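Long-range contact in 1,3-alpha-isomaltosidase (Kribbella flavida DSM 17836, PDB 5X3I), which hydrolyses the alpha-1,3-glucosidic linkages of a cyclic tetrasaccharide derived from starch, releasing isomaltose inside the cell: residues V149-V159 against P266-E274. The protein carries 1 engineered substitution. Residues are numbered along the deposited sequence; the frame is centred on the assembly and turned at random.
Sequences VGEVRGGGERV and PVVDLAIYE. With SO4 (sulfate ion), chain C.
E151, V152 and R153 run parallel to V267, V268 and D269, and four backbone hydrogen bonds tie the strands together. E151 N reaches P266 O, E151 O takes V268 N, V268 O takes R153 N, and R153 O receives L270 N. Beyond G154 the direct backbone pairing ends and a water takes over, donating to G154 O and accepting from I272 N.

On one side, V267 CG1 lies against a face of the R153 guanidinium, 3.6 Å from the plane and offset toward its rim. With CG anti to the carbonyl carbon (chi1 -54°) and the chain extended to NE, the group runs back to E151, and NE meets OE1 from above the carboxylate plane in a 2.9 Å salt bridge. An alanine in place of V267 strips that face of its methyl and would probably leave the guanidinium freer to turn.

On the other side V152 CG2 lies 4.1 Å from V268 CB, while L270 CD2 meets V159 CG2 and G155 CA; F176 packs on V152, V268 and L270.

At the far end R158 NH1 and E274 OE1 pair as a salt bridge, modelled too close to trust its geometry. A sulfate, probably from the crystallisation liquor, accepts hydrogen bonds from G154 N and G156 N.

Strand 151-153 edges a mixed sheet facing an antiparallel one in the galactose mutarotase-like beta-sandwich domain of family 31 glycosidases.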
loop_
_atom_site.group_PDB
_atom_site.type_symbol
_atom_site.label_atom_id
_atom_site.label_comp_id
_atom_site.label_asym_id
_atom_site.label_seq_id
_atom_site.Cartn_x
_atom_site.Cartn_y
_atom_site.Cartn_z
ATOM N N VAL A 149 -15.987 -11.868 30.118
ATOM C CA VAL A 149 -15.685 -13.264 29.798
ATOM C C VAL A 149 -14.546 -13.353 28.789
ATOM O O VAL A 149 -14.043 -14.435 28.502
ATOM C CB VAL A 149 -16.907 -14.014 29.216
ATOM C CG1 VAL A 149 -18.130 -13.817 30.087
ATOM C CG2 VAL A 149 -17.175 -13.579 27.777
ATOM N N GLY A 150 -14.152 -12.203 28.251
ATOM C CA GLY A 150 -13.135 -12.149 27.217
ATOM C C GLY A 150 -11.731 -12.403 27.714
ATOM O O GLY A 150 -11.418 -12.164 28.878
ATOM N N GLU A 151 -10.875 -12.875 26.813
ATOM C CA GLU A 151 -9.490 -13.171 27.144
ATOM C C GLU A 151 -8.518 -12.610 26.117
ATOM O O GLU A 151 -8.788 -12.596 24.916
ATOM C CB GLU A 151 -9.263 -14.678 27.246
ATOM C CG GLU A 151 -10.241 -15.417 28.123
ATOM C CD GLU A 151 -10.147 -16.913 27.933
ATOM O OE1 GLU A 151 -9.091 -17.386 27.461
ATOM O OE2 GLU A 151 -11.133 -17.616 28.241
ATOM N N VAL A 152 -7.383 -12.148 26.608
ATOM C CA VAL A 152 -6.241 -11.908 25.758
ATOM C C VAL A 152 -5.307 -13.082 25.976
ATOM O O VAL A 152 -4.813 -13.290 27.081
ATOM C CB VAL A 152 -5.550 -10.585 26.080
ATOM C CG1 VAL A 152 -4.231 -10.487 25.334
ATOM C CG2 VAL A 152 -6.462 -9.428 25.731
ATOM N N ARG A 153 -5.108 -13.876 24.933
ATOM C CA ARG A 153 -4.334 -15.104 25.044
ATOM C C ARG A 153 -2.978 -14.979 24.382
ATOM O O ARG A 153 -2.883 -14.516 23.249
ATOM C CB ARG A 153 -5.085 -16.270 24.412
ATOM C CG ARG A 153 -6.479 -16.480 24.936
ATOM C CD ARG A 153 -7.210 -17.510 24.100
ATOM N NE ARG A 153 -8.547 -17.773 24.618
ATOM C CZ ARG A 153 -9.434 -18.571 24.035
ATOM N NH1 ARG A 153 -9.127 -19.189 22.906
ATOM N NH2 ARG A 153 -10.627 -18.751 24.584
ATOM N N GLY A 154 -1.936 -15.411 25.084
ATOM C CA GLY A 154 -0.635 -15.587 24.471
ATOM C C GLY A 154 0.478 -14.619 24.811
ATOM O O GLY A 154 1.627 -14.859 24.443
ATOM N N GLY A 155 0.168 -13.544 25.523
ATOM C CA GLY A 155 1.188 -12.563 25.847
ATOM C C GLY A 155 1.965 -12.815 27.128
ATOM O O GLY A 155 2.966 -12.151 27.391
ATOM N N GLY A 156 1.507 -13.764 27.935
ATOM C CA GLY A 156 2.160 -14.063 29.200
ATOM C C GLY A 156 2.310 -12.859 30.111
ATOM O O GLY A 156 1.419 -12.016 30.193
ATOM N N GLU A 157 3.451 -12.760 30.781
ATOM C CA GLU A 157 3.654 -11.706 31.770
ATOM C C GLU A 157 3.881 -10.339 31.143
ATOM O O GLU A 157 3.925 -9.335 31.844
ATOM C CB GLU A 157 4.831 -12.051 32.682
ATOM C CG GLU A 157 4.582 -13.258 33.574
ATOM C CD GLU A 157 5.690 -13.476 34.585
ATOM O OE1 GLU A 157 6.223 -14.603 34.650
ATOM O OE2 GLU A 157 6.023 -12.521 35.320
ATOM N N ARG A 158 4.026 -10.300 29.824
ATOM C CA ARG A 158 4.227 -9.032 29.139
ATOM C C ARG A 158 2.934 -8.228 29.063
ATOM O O ARG A 158 2.967 -7.010 28.936
ATOM C CB ARG A 158 4.789 -9.264 27.734
ATOM C CG ARG A 158 6.244 -9.709 27.718
ATOM C CD ARG A 158 6.819 -9.675 26.309
ATOM N NE ARG A 158 8.277 -9.598 26.324
ATOM C CZ ARG A 158 9.070 -10.633 26.105
ATOM N NH1 ARG A 158 8.545 -11.816 25.839
ATOM N NH2 ARG A 158 10.386 -10.482 26.137
ATOM N N VAL A 159 1.798 -8.911 29.154
ATOM C CA VAL A 159 0.499 -8.259 29.007
ATOM C C VAL A 159 -0.098 -7.807 30.344
ATOM O O VAL A 159 -0.199 -8.586 31.285
ATOM C CB VAL A 159 -0.510 -9.188 28.305
ATOM C CG1 VAL A 159 -1.906 -8.590 28.341
ATOM C CG2 VAL A 159 -0.083 -9.446 26.872
ATOM N N PRO A 266 -15.164 -12.570 21.925
ATOM C CA PRO A 266 -14.342 -11.641 22.704
ATOM C C PRO A 266 -12.977 -12.227 23.059
ATOM O O PRO A 266 -12.641 -12.350 24.231
ATOM C CB PRO A 266 -15.184 -11.405 23.961
ATOM C CG PRO A 266 -15.929 -12.673 24.142
ATOM C CD PRO A 266 -16.218 -13.193 22.744
ATOM N N VAL A 267 -12.196 -12.579 22.044
ATOM C CA VAL A 267 -10.881 -13.169 22.260
ATOM C C VAL A 267 -9.832 -12.464 21.416
ATOM O O VAL A 267 -10.044 -12.231 20.227
ATOM C CB VAL A 267 -10.880 -14.674 21.923
ATOM C CG1 VAL A 267 -9.473 -15.247 22.008
ATOM C CG2 VAL A 267 -11.816 -15.427 22.848
ATOM N N VAL A 268 -8.712 -12.103 22.032
ATOM C CA VAL A 268 -7.570 -11.591 21.294
ATOM C C VAL A 268 -6.422 -12.589 21.394
ATOM O O VAL A 268 -5.908 -12.858 22.481
ATOM C CB VAL A 268 -7.115 -10.219 21.801
ATOM C CG1 VAL A 268 -5.826 -9.817 21.130
ATOM C CG2 VAL A 268 -8.187 -9.173 21.539
ATOM N N ASP A 269 -6.053 -13.161 20.255
ATOM C CA ASP A 269 -4.935 -14.089 20.195
ATOM C C ASP A 269 -3.666 -13.335 19.841
ATOM O O ASP A 269 -3.565 -12.734 18.773
ATOM C CB ASP A 269 -5.193 -15.203 19.180
ATOM C CG ASP A 269 -6.254 -16.182 19.641
ATOM O OD1 ASP A 269 -7.371 -16.152 19.082
ATOM O OD2 ASP A 269 -5.971 -16.985 20.558
ATOM N N LEU A 270 -2.699 -13.375 20.743
ATOM C CA LEU A 270 -1.481 -12.606 20.593
ATOM C C LEU A 270 -0.274 -13.529 20.530
ATOM O O LEU A 270 -0.056 -14.329 21.438
ATOM C CB LEU A 270 -1.339 -11.613 21.743
ATOM C CG LEU A 270 -0.080 -10.750 21.787
ATOM C CD1 LEU A 270 -0.124 -9.686 20.713
ATOM C CD2 LEU A 270 0.127 -10.134 23.167
ATOM N N ALA A 271 0.494 -13.437 19.446
ATOM C CA ALA A 271 1.701 -14.241 19.311
ATOM C C ALA A 271 2.900 -13.444 19.785
ATOM O O ALA A 271 3.035 -12.266 19.475
ATOM C CB ALA A 271 1.895 -14.709 17.861
ATOM N N ILE A 272 3.754 -14.088 20.567
ATOM C CA ILE A 272 4.993 -13.482 21.025
ATOM C C ILE A 272 6.174 -14.230 20.422
ATOM O O ILE A 272 6.216 -15.449 20.471
ATOM C CB ILE A 272 5.106 -13.507 22.558
ATOM C CG1 ILE A 272 3.937 -12.748 23.186
ATOM C CG2 ILE A 272 6.424 -12.897 23.007
ATOM C CD1 ILE A 272 3.911 -11.290 22.834
ATOM N N TYR A 273 7.125 -13.504 19.844
ATOM C CA TYR A 273 8.306 -14.145 19.269
ATOM C C TYR A 273 9.542 -13.671 20.005
ATOM O O TYR A 273 9.683 -12.485 20.270
ATOM C CB TYR A 273 8.437 -13.841 17.770
ATOM C CG TYR A 273 7.152 -13.978 16.989
ATOM C CD1 TYR A 273 6.607 -15.219 16.727
ATOM C CD2 TYR A 273 6.493 -12.864 16.509
ATOM C CE1 TYR A 273 5.437 -15.345 16.006
ATOM C CE2 TYR A 273 5.325 -12.982 15.789
ATOM C CZ TYR A 273 4.803 -14.223 15.544
ATOM O OH TYR A 273 3.635 -14.342 14.839
ATOM N N GLU A 274 10.446 -14.592 20.318
ATOM C CA GLU A 274 11.641 -14.232 21.076
ATOM C C GLU A 274 12.920 -14.537 20.307
ATOM O O GLU A 274 13.002 -15.544 19.618
ATOM C CB GLU A 274 11.647 -14.965 22.416
ATOM C CG GLU A 274 10.297 -14.947 23.114
ATOM C CD GLU A 274 10.399 -14.612 24.580
ATOM O OE1 GLU A 274 9.533 -13.866 25.084
ATOM O OE2 GLU A 274 11.344 -15.100 25.233
HETATM S S SO4 C . -0.987 -16.610 28.456
HETATM O O1 SO4 C . 0.048 -16.028 27.608
HETATM O O2 SO4 C . -2.111 -17.094 27.662
HETATM O O3 SO4 C . -0.420 -17.730 29.198
HETATM O O4 SO4 C . -1.453 -15.590 29.388
HETATM O O HOH W 1 2.567 -16.313 22.120
#